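Odorant-binding protein 2a (Homo sapiens, PDB 4RUN) binds and transports small hydrophobic volatile molecules, preferring aldehydes and large fatty acids, as a secreted monomeric lipocalin. Local coordinates at residues W14-M19 with M110-G115; K82-Q87 with Y95-K100. The protein carries 2 engineered substitutions. All coordinates share one frame; numbering follows the deposited sequence.

Contact 1 of 2, residues W14-M19 with M110-G115; sequences WYVKAM and MGNLVG. Engineered in segment 110-115: Asn112 (natural residue Lys).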
ATOM      1  N   TRP A  14      -4.689  -8.676   3.861  1.00 71.06           N
ATOM      2  CA  TRP A  14      -3.310  -8.430   3.452  1.00 67.77           C
ATOM      3  C   TRP A  14      -2.573  -7.698   4.559  1.00 62.65           C
ATOM      4  O   TRP A  14      -3.165  -6.996   5.365  1.00 62.63           O
ATOM      5  CB  TRP A  14      -3.242  -7.561   2.209  1.00 67.13           C
ATOM      6  CG  TRP A  14      -3.750  -8.174   0.974  1.00 71.42           C
ATOM      7  CD1 TRP A  14      -5.035  -8.182   0.537  1.00 75.04           C
ATOM      8  CD2 TRP A  14      -2.980  -8.822  -0.031  1.00 74.07           C
ATOM      9  NE1 TRP A  14      -5.120  -8.804  -0.677  1.00 77.47           N
ATOM     10  CE2 TRP A  14      -3.871  -9.211  -1.051  1.00 78.37           C
ATOM     11  CE3 TRP A  14      -1.626  -9.122  -0.170  1.00 74.11           C
ATOM     12  CZ2 TRP A  14      -3.452  -9.887  -2.195  1.00 81.65           C
ATOM     13  CZ3 TRP A  14      -1.211  -9.796  -1.308  1.00 75.51           C
ATOM     14  CH2 TRP A  14      -2.124 -10.168  -2.304  1.00 79.42           C
ATOM     15  N   TYR A  15      -1.264  -7.864   4.573  1.00 60.51           N
ATOM     16  CA  TYR A  15      -0.426  -7.258   5.567  1.00 59.48           C
ATOM     17  C   TYR A  15       0.582  -6.369   4.860  1.00 57.56           C
ATOM     18  O   TYR A  15       1.230  -6.803   3.902  1.00 58.09           O
ATOM     19  CB  TYR A  15       0.300  -8.331   6.370  1.00 61.21           C
ATOM     20  CG  TYR A  15      -0.613  -9.169   7.220  1.00 67.23           C
ATOM     21  CD1 TYR A  15      -0.952  -8.761   8.507  1.00 69.50           C
ATOM     22  CD2 TYR A  15      -1.155 -10.364   6.740  1.00 70.93           C
ATOM     23  CE1 TYR A  15      -1.805  -9.515   9.293  1.00 73.17           C
ATOM     24  CE2 TYR A  15      -2.005 -11.133   7.522  1.00 74.27           C
ATOM     25  CZ  TYR A  15      -2.329 -10.701   8.799  1.00 75.86           C
ATOM     26  OH  TYR A  15      -3.181 -11.437   9.595  1.00 78.54           O
ATOM     27  N   VAL A  16       0.705  -5.132   5.342  1.00 53.92           N
ATOM     28  CA  VAL A  16       1.659  -4.160   4.816  1.00 49.83           C
ATOM     29  C   VAL A  16       2.973  -4.295   5.572  1.00 48.25           C
ATOM     30  O   VAL A  16       3.043  -4.000   6.761  1.00 50.76           O
ATOM     31  CB  VAL A  16       1.140  -2.732   4.997  1.00 49.09           C
ATOM     32  CG1 VAL A  16       2.148  -1.747   4.443  1.00 48.14           C
ATOM     33  CG2 VAL A  16      -0.240  -2.556   4.353  1.00 49.85           C
ATOM     34  N   LYS A  17       4.016  -4.731   4.878  1.00 46.10           N
ATOM     35  CA  LYS A  17       5.276  -5.111   5.522  1.00 44.12           C
ATOM     36  C   LYS A  17       6.350  -4.051   5.372  1.00 41.62           C
ATOM     37  O   LYS A  17       7.245  -3.936   6.196  1.00 44.92           O
ATOM     38  CB  LYS A  17       5.766  -6.417   4.915  1.00 45.93           C
ATOM     39  CG  LYS A  17       4.733  -7.531   4.964  1.00 48.36           C
ATOM     40  CD  LYS A  17       5.213  -8.754   4.220  1.00 50.67           C
ATOM     41  CE  LYS A  17       4.355  -9.943   4.581  1.00 53.56           C
ATOM     42  NZ  LYS A  17       4.720 -11.175   3.834  1.00 55.83           N
ATOM     43  N   ALA A  18       6.270  -3.276   4.306  1.00 39.61           N
ATOM     44  CA  ALA A  18       7.203  -2.190   4.111  1.00 38.36           C
ATOM     45  C   ALA A  18       6.528  -1.154   3.274  1.00 39.02           C
ATOM     46  O   ALA A  18       5.536  -1.443   2.608  1.00 40.62           O
ATOM     47  CB  ALA A  18       8.460  -2.676   3.423  1.00 38.72           C
ATOM     48  N   MET A  19       7.076   0.051   3.311  1.00 39.79           N
ATOM     49  CA  MET A  19       6.466   1.207   2.693  1.00 40.69           C
ATOM     50  C   MET A  19       7.568   2.124   2.140  1.00 40.38           C
ATOM     51  O   MET A  19       8.655   2.188   2.710  1.00 39.97           O
ATOM     52  CB  MET A  19       5.622   1.865   3.757  1.00 44.63           C
ATOM     53  CG  MET A  19       4.750   3.001   3.296  1.00 48.79           C
ATOM     54  SD  MET A  19       3.303   3.161   4.381  1.00 50.15           S
ATOM     55  CE  MET A  19       2.539   4.527   3.487  1.00 48.45           C
ATOM     56  N   MET A 110       3.949   6.216  -4.252  1.00 54.32           N
ATOM     57  CA  MET A 110       4.003   5.517  -2.982  1.00 53.92           C
ATOM     58  C   MET A 110       3.932   4.018  -3.248  1.00 53.92           C
ATOM     59  O   MET A 110       3.127   3.554  -4.055  1.00 58.44           O
ATOM     60  CB  MET A 110       2.844   5.980  -2.101  1.00 56.43           C
ATOM     61  CG  MET A 110       2.884   5.450  -0.681  1.00 61.63           C
ATOM     62  SD  MET A 110       1.410   5.878   0.277  1.00 64.73           S
ATOM     63  CE  MET A 110       0.862   7.399  -0.506  1.00 65.38           C
ATOM     64  N   GLY A 111       4.783   3.263  -2.569  1.00 49.62           N
ATOM     65  CA  GLY A 111       4.858   1.828  -2.767  1.00 48.16           C
ATOM     66  C   GLY A 111       4.696   1.092  -1.460  1.00 45.93           C
ATOM     67  O   GLY A 111       5.175   1.538  -0.433  1.00 43.81           O
ATOM     68  N   ASN A 112       4.011  -0.041  -1.492  1.00 47.12           N
ATOM     69  CA  ASN A 112       3.829  -0.837  -0.297  1.00 46.74           C
ATOM     70  C   ASN A 112       4.063  -2.299  -0.595  1.00 46.62           C
ATOM     71  O   ASN A 112       3.539  -2.837  -1.571  1.00 50.93           O
ATOM     72  CB  ASN A 112       2.429  -0.628   0.266  1.00 48.85           C
ATOM     73  CG  ASN A 112       2.133   0.830   0.540  1.00 50.45           C
ATOM     74  OD1 ASN A 112       2.665   1.408   1.475  1.00 51.72           O
ATOM     75  ND2 ASN A 112       1.314   1.436  -0.295  1.00 53.94           N
ATOM     76  N   LEU A 113       4.884  -2.924   0.233  1.00 43.16           N
ATOM     77  CA  LEU A 113       5.105  -4.346   0.166  1.00 42.70           C
ATOM     78  C   LEU A 113       3.977  -5.002   0.921  1.00 44.31           C
ATOM     79  O   LEU A 113       3.795  -4.751   2.114  1.00 45.38           O
ATOM     80  CB  LEU A 113       6.446  -4.701   0.800  1.00 41.02           C
ATOM     81  CG  LEU A 113       6.810  -6.183   0.783  1.00 42.35           C
ATOM     82  CD1 LEU A 113       6.946  -6.672  -0.645  1.00 43.84           C
ATOM     83  CD2 LEU A 113       8.094  -6.417   1.546  1.00 42.32           C
ATOM     84  N   VAL A 114       3.240  -5.869   0.244  1.00 47.75           N
ATOM     85  CA  VAL A 114       2.069  -6.497   0.835  1.00 51.06           C
ATOM     86  C   VAL A 114       2.060  -8.011   0.630  1.00 55.12           C
ATOM     87  O   VAL A 114       2.531  -8.515  -0.389  1.00 56.13           O
ATOM     88  CB  VAL A 114       0.773  -5.877   0.269  1.00 52.58           C
ATOM     89  CG1 VAL A 114       0.686  -4.428   0.690  1.00 50.42           C
ATOM     90  CG2 VAL A 114       0.722  -5.966  -1.258  1.00 53.91           C
ATOM     91  N   GLY A 115       1.531  -8.738   1.613  1.00 58.49           N
ATOM     92  CA  GLY A 115       1.438 -10.184   1.512  1.00 62.20           C
ATOM     93  C   GLY A 115       0.344 -10.774   2.364  1.00 67.15           C
ATOM     94  O   GLY A 115      -0.206 -10.123   3.245  1.00 71.11           O
TER
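Two aromatic rings, those of Trp14 and Tyr15, meet Gly115 with their edges. At the indole the touching atoms are on the benzene ring: CE3 lies 3.6 Å from Gly115 N, which sits in the ring plane, and Val114 CB approaches the same CE3 to 4.1 Å. Outside the pair, NE1 donates to Ile10 O, and Arg116 makes a cation-pi contact with this ring, the familiar lipocalin pairing of the GxW tryptophan with an arginine at the base of the barrel. The phenol of Tyr15 has Gly115 O in plane at its rim, 3.6 Å from CD2, while its far end leads away from strand 110-115. The strands run antiparallel. Tyr15 and Gly115 form a hydrogen-bonded pair, each N donating to the other's O. At Lys17 a beta bulge shifts the register by one: its psi of -28° breaks the extended course, Lys17 N donates to Leu113 O (2.8 Å), and Leu113 N turns to Ala18 O, standing 39° above that carbonyl's plane. On the face of Ala18 and Leu113 the two CB atoms are 3.9 Å apart, and Leu125 and Phe128 of helix 122-134 pack on both. The other face carries Val16, Val114, Met19 and the engineered Asn112. Here the extended Met19 runs beside Asn112, its CG 3.2 Å from OD1, and its CE reaches Met110 SD at 3.7 Å. Lys17 NZ finds its partners elsewhere, in a salt bridge to Asp94 and a hydrogen bond to Asn119 O. Chemically, the backbone amides supply the directional bonds between these strands. Asn112 set apart as engineered, the pairs Ala18 with Leu113, Val16 with Val114 and Met19 with Met110 add apolar contacts, in keeping with a calyx that holds hydrophobic ligands.

Contact 2 of 2, residues K82-Q87 with Y95-K100; sequences KLIYLQ and YVFYSK. Engineered in segment 95-100: Ser99 (natural residue Cys).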
ATOM      1  N   LYS A  82      -6.466   8.893  -7.920  1.00 69.63           N
ATOM      2  CA  LYS A  82      -5.416   7.954  -7.555  1.00 68.79           C
ATOM      3  C   LYS A  82      -5.492   6.687  -8.420  1.00 72.37           C
ATOM      4  O   LYS A  82      -6.582   6.131  -8.620  1.00 76.81           O
ATOM      5  CB  LYS A  82      -5.592   7.602  -6.084  1.00 68.04           C
ATOM      6  CG  LYS A  82      -4.496   6.741  -5.477  1.00 68.62           C
ATOM      7  CD  LYS A  82      -4.607   6.740  -3.956  1.00 69.84           C
ATOM      8  CE  LYS A  82      -3.508   5.928  -3.298  1.00 71.39           C
ATOM      9  NZ  LYS A  82      -3.550   6.024  -1.808  1.00 71.37           N
ATOM     10  N   LEU A  83      -4.346   6.250  -8.955  1.00 69.25           N
ATOM     11  CA  LEU A  83      -4.264   4.970  -9.663  1.00 70.49           C
ATOM     12  C   LEU A  83      -3.434   4.009  -8.843  1.00 67.79           C
ATOM     13  O   LEU A  83      -2.457   4.412  -8.214  1.00 64.26           O
ATOM     14  CB  LEU A  83      -3.648   5.135 -11.049  1.00 73.28           C
ATOM     15  CG  LEU A  83      -4.531   5.896 -12.039  1.00 76.59           C
ATOM     16  CD1 LEU A  83      -3.733   6.363 -13.248  1.00 79.15           C
ATOM     17  CD2 LEU A  83      -5.700   5.028 -12.462  1.00 80.27           C
ATOM     18  N   ILE A  84      -3.836   2.742  -8.870  1.00 70.47           N
ATOM     19  CA  ILE A  84      -3.329   1.713  -7.971  1.00 69.69           C
ATOM     20  C   ILE A  84      -3.027   0.428  -8.748  1.00 73.24           C
ATOM     21  O   ILE A  84      -3.921  -0.156  -9.358  1.00 73.63           O
ATOM     22  CB  ILE A  84      -4.379   1.387  -6.890  1.00 70.15           C
ATOM     23  CG1 ILE A  84      -4.596   2.580  -5.961  1.00 67.77           C
ATOM     24  CG2 ILE A  84      -3.957   0.184  -6.058  1.00 69.87           C
ATOM     25  CD1 ILE A  84      -5.951   2.559  -5.280  1.00 68.40           C
ATOM     26  N   TYR A  85      -1.771  -0.014  -8.681  1.00 73.30           N
ATOM     27  CA  TYR A  85      -1.294  -1.208  -9.383  1.00 75.18           C
ATOM     28  C   TYR A  85      -0.902  -2.249  -8.358  1.00 73.30           C
ATOM     29  O   TYR A  85      -0.258  -1.921  -7.363  1.00 68.62           O
ATOM     30  CB  TYR A  85      -0.066  -0.886 -10.236  1.00 75.59           C
ATOM     31  CG  TYR A  85      -0.275   0.279 -11.172  1.00 77.67           C
ATOM     32  CD1 TYR A  85      -0.370   1.580 -10.688  1.00 76.12           C
ATOM     33  CD2 TYR A  85      -0.395   0.085 -12.532  1.00 84.54           C
ATOM     34  CE1 TYR A  85      -0.574   2.651 -11.532  1.00 78.40           C
ATOM     35  CE2 TYR A  85      -0.598   1.159 -13.389  1.00 88.13           C
ATOM     36  CZ  TYR A  85      -0.684   2.443 -12.876  1.00 84.15           C
ATOM     37  OH  TYR A  85      -0.888   3.527 -13.709  1.00 87.89           O
ATOM     38  N   LEU A  86      -1.309  -3.491  -8.589  1.00 77.45           N
ATOM     39  CA  LEU A  86      -0.862  -4.609  -7.777  1.00 79.49           C
ATOM     40  C   LEU A  86      -0.012  -5.458  -8.688  1.00 82.76           C
ATOM     41  O   LEU A  86      -0.468  -5.876  -9.745  1.00 87.72           O
ATOM     42  CB  LEU A  86      -2.045  -5.408  -7.207  1.00 83.16           C
ATOM     43  CG  LEU A  86      -1.741  -6.302  -5.989  1.00 84.38           C
ATOM     44  CD1 LEU A  86      -1.185  -5.487  -4.827  1.00 84.20           C
ATOM     45  CD2 LEU A  86      -2.965  -7.088  -5.524  1.00 87.94           C
ATOM     46  N   GLN A  87       1.233  -5.687  -8.285  1.00 84.57           N
ATOM     47  CA  GLN A  87       2.181  -6.462  -9.083  1.00 89.63           C
ATOM     48  C   GLN A  87       2.798  -7.548  -8.219  1.00 83.93           C
ATOM     49  O   GLN A  87       3.078  -7.330  -7.042  1.00 80.67           O
ATOM     50  CB  GLN A  87       3.303  -5.578  -9.616  1.00 94.05           C
ATOM     51  CG  GLN A  87       2.858  -4.315 -10.340  1.00102.93           C
ATOM     52  CD  GLN A  87       4.030  -3.386 -10.628  1.00107.95           C
ATOM     53  OE1 GLN A  87       5.178  -3.834 -10.747  1.00109.13           O
ATOM     54  NE2 GLN A  87       3.746  -2.086 -10.746  1.00108.84           N
ATOM     55  N   TYR A  95       3.454  -9.195  -2.979  1.00 58.75           N
ATOM     56  CA  TYR A  95       3.105  -8.322  -4.078  1.00 57.82           C
ATOM     57  C   TYR A  95       3.566  -6.916  -3.728  1.00 55.26           C
ATOM     58  O   TYR A  95       3.847  -6.621  -2.564  1.00 49.90           O
ATOM     59  CB  TYR A  95       1.598  -8.304  -4.268  1.00 58.91           C
ATOM     60  CG  TYR A  95       0.984  -9.536  -4.881  1.00 62.81           C
ATOM     61  CD1 TYR A  95       0.698 -10.656  -4.112  1.00 64.46           C
ATOM     62  CD2 TYR A  95       0.628  -9.553  -6.218  1.00 66.00           C
ATOM     63  CE1 TYR A  95       0.093 -11.773  -4.671  1.00 68.82           C
ATOM     64  CE2 TYR A  95       0.034 -10.658  -6.789  1.00 70.57           C
ATOM     65  CZ  TYR A  95      -0.237 -11.768  -6.014  1.00 72.43           C
ATOM     66  OH  TYR A  95      -0.836 -12.875  -6.590  1.00 78.43           O
ATOM     67  N   VAL A  96       3.608  -6.054  -4.739  1.00 57.30           N
ATOM     68  CA  VAL A  96       3.833  -4.628  -4.533  1.00 57.93           C
ATOM     69  C   VAL A  96       2.581  -3.842  -4.886  1.00 60.66           C
ATOM     70  O   VAL A  96       1.954  -4.091  -5.907  1.00 64.36           O
ATOM     71  CB  VAL A  96       4.995  -4.113  -5.376  1.00 58.14           C
ATOM     72  CG1 VAL A  96       5.108  -2.601  -5.270  1.00 55.73           C
ATOM     73  CG2 VAL A  96       6.274  -4.780  -4.917  1.00 59.42           C
ATOM     74  N   PHE A  97       2.225  -2.909  -4.011  1.00 60.66           N
ATOM     75  CA  PHE A  97       1.069  -2.054  -4.188  1.00 63.75           C
ATOM     76  C   PHE A  97       1.633  -0.678  -4.473  1.00 62.05           C
ATOM     77  O   PHE A  97       2.146  -0.007  -3.588  1.00 63.49           O
ATOM     78  CB  PHE A  97       0.251  -2.084  -2.906  1.00 65.79           C
ATOM     79  CG  PHE A  97      -0.930  -1.176  -2.893  1.00 70.55           C
ATOM     80  CD1 PHE A  97      -0.793   0.171  -2.534  1.00 71.41           C
ATOM     81  CD2 PHE A  97      -2.196  -1.677  -3.150  1.00 74.96           C
ATOM     82  CE1 PHE A  97      -1.896   1.001  -2.479  1.00 72.15           C
ATOM     83  CE2 PHE A  97      -3.302  -0.851  -3.091  1.00 78.79           C
ATOM     84  CZ  PHE A  97      -3.152   0.490  -2.755  1.00 76.52           C
ATOM     85  N   TYR A  98       1.564  -0.283  -5.732  1.00 63.83           N
ATOM     86  CA  TYR A  98       2.161   0.954  -6.209  1.00 65.02           C
ATOM     87  C   TYR A  98       1.019   1.914  -6.476  1.00 62.75           C
ATOM     88  O   TYR A  98       0.029   1.516  -7.086  1.00 65.31           O
ATOM     89  CB  TYR A  98       2.952   0.650  -7.488  1.00 71.72           C
ATOM     90  CG  TYR A  98       3.741   1.804  -8.055  1.00 78.56           C
ATOM     91  CD1 TYR A  98       4.690   2.475  -7.286  1.00 78.95           C
ATOM     92  CD2 TYR A  98       3.564   2.211  -9.388  1.00 89.34           C
ATOM     93  CE1 TYR A  98       5.423   3.538  -7.814  1.00 84.02           C
ATOM     94  CE2 TYR A  98       4.295   3.271  -9.931  1.00 91.70           C
ATOM     95  CZ  TYR A  98       5.225   3.934  -9.141  1.00 89.16           C
ATOM     96  OH  TYR A  98       5.953   4.977  -9.679  1.00 87.45           O
ATOM     97  N   SER A  99       1.110   3.147  -5.981  1.00 57.98           N
ATOM     98  CA  SER A  99       0.052   4.124  -6.212  1.00 58.19           C
ATOM     99  C   SER A  99       0.606   5.426  -6.780  1.00 58.74           C
ATOM    100  O   SER A  99       1.681   5.890  -6.392  1.00 56.17           O
ATOM    101  CB  SER A  99      -0.740   4.396  -4.923  1.00 58.89           C
ATOM    102  OG  SER A  99      -0.136   5.399  -4.113  1.00 56.34           O
ATOM    103  N   LYS A 100      -0.145   6.004  -7.707  1.00 61.35           N
ATOM    104  CA  LYS A 100       0.149   7.318  -8.267  1.00 63.71           C
ATOM    105  C   LYS A 100      -1.072   8.207  -7.982  1.00 63.76           C
ATOM    106  O   LYS A 100      -2.187   7.895  -8.422  1.00 64.45           O
ATOM    107  CB  LYS A 100       0.403   7.204  -9.775  1.00 69.05           C
ATOM    108  CG  LYS A 100       1.567   6.297 -10.166  1.00 71.95           C
ATOM    109  CD  LYS A 100       1.769   6.254 -11.677  1.00 77.58           C
ATOM    110  CE  LYS A 100       2.548   7.463 -12.166  1.00 80.88           C
ATOM    111  NZ  LYS A 100       2.497   7.706 -13.637  1.00 87.74           N
TER
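Ile84 and Phe97 meet obliquely on one face of the hairpin, CG1 of the isoleucine lying 4.1 Å from Phe97 CZ. The edge of the Phe97 ring, near the plane, receives CD1 of Leu86. That same methyl is 4.0 Å from Tyr95 CB, the leucine and tyrosine side chains crossing at about a right angle. On the opposite face Tyr85 and Tyr98 lie side by side and point the same way, Tyr85 CD1 4.2 Å from Tyr98 CD2. They do so from different first torsions: CG is anti to the carbonyl carbon in Tyr85 (chi1 -53°) but anti to the backbone N in Tyr98 (chi1 -175°), and the two side chains still run alongside each other. Tyr98 O lies in the plane of the Tyr85 ring, at its edge, and also accepts Tyr85 N at 2.9 Å. Lys82 is extended through all four torsions, which carries CE to 3.5 Å from OG of the engineered Ser99, while NZ hydrogen-bonds to a citrate probably derived from the crystallisation liquor. An alanine in place of Lys82 would probably leave the Ser99 side chain without its CE neighbour and the citrate without this amino donor. Six backbone hydrogen bonds, two at each of the pairs Leu83 with Lys100, Tyr85 with Tyr98 and Gln87 with Val96, keep the antiparallel register regular and bulge-free. The hairpin is one piece of the lipocalin barrel wall: strand 82-88 pairs on its other side with 74-77, strand 95-103 with 106-115. Val96 touches Phe128 and Leu131 of helix 122-134, Lys135 makes a cation-pi contact with Tyr98, and Phe97 touches Asn112 on the next strand.

From the N terminus the chain lays down 14-19, then forms strands 33-41, 47-55, 58-66 and 74-77 before reaching 82-87. Contact 2 closes first, with seven residues between its segments, as a local hairpin. The chain then passes from strand 95-103 to 106-115, and contact 1 closes the long loop begun at 14-19, with 90 residues between its segments; contact 2 is nested wholly inside it. Contact 1 thus joins the first barrel strand to strand 106-115, curling the sheet round. The two meet through 95-100 and 110-115, neighbours in that sheet, where Met110 O and Ser99 N probably hydrogen-bond (2.8 Å), and through Trp14 packing against Tyr95.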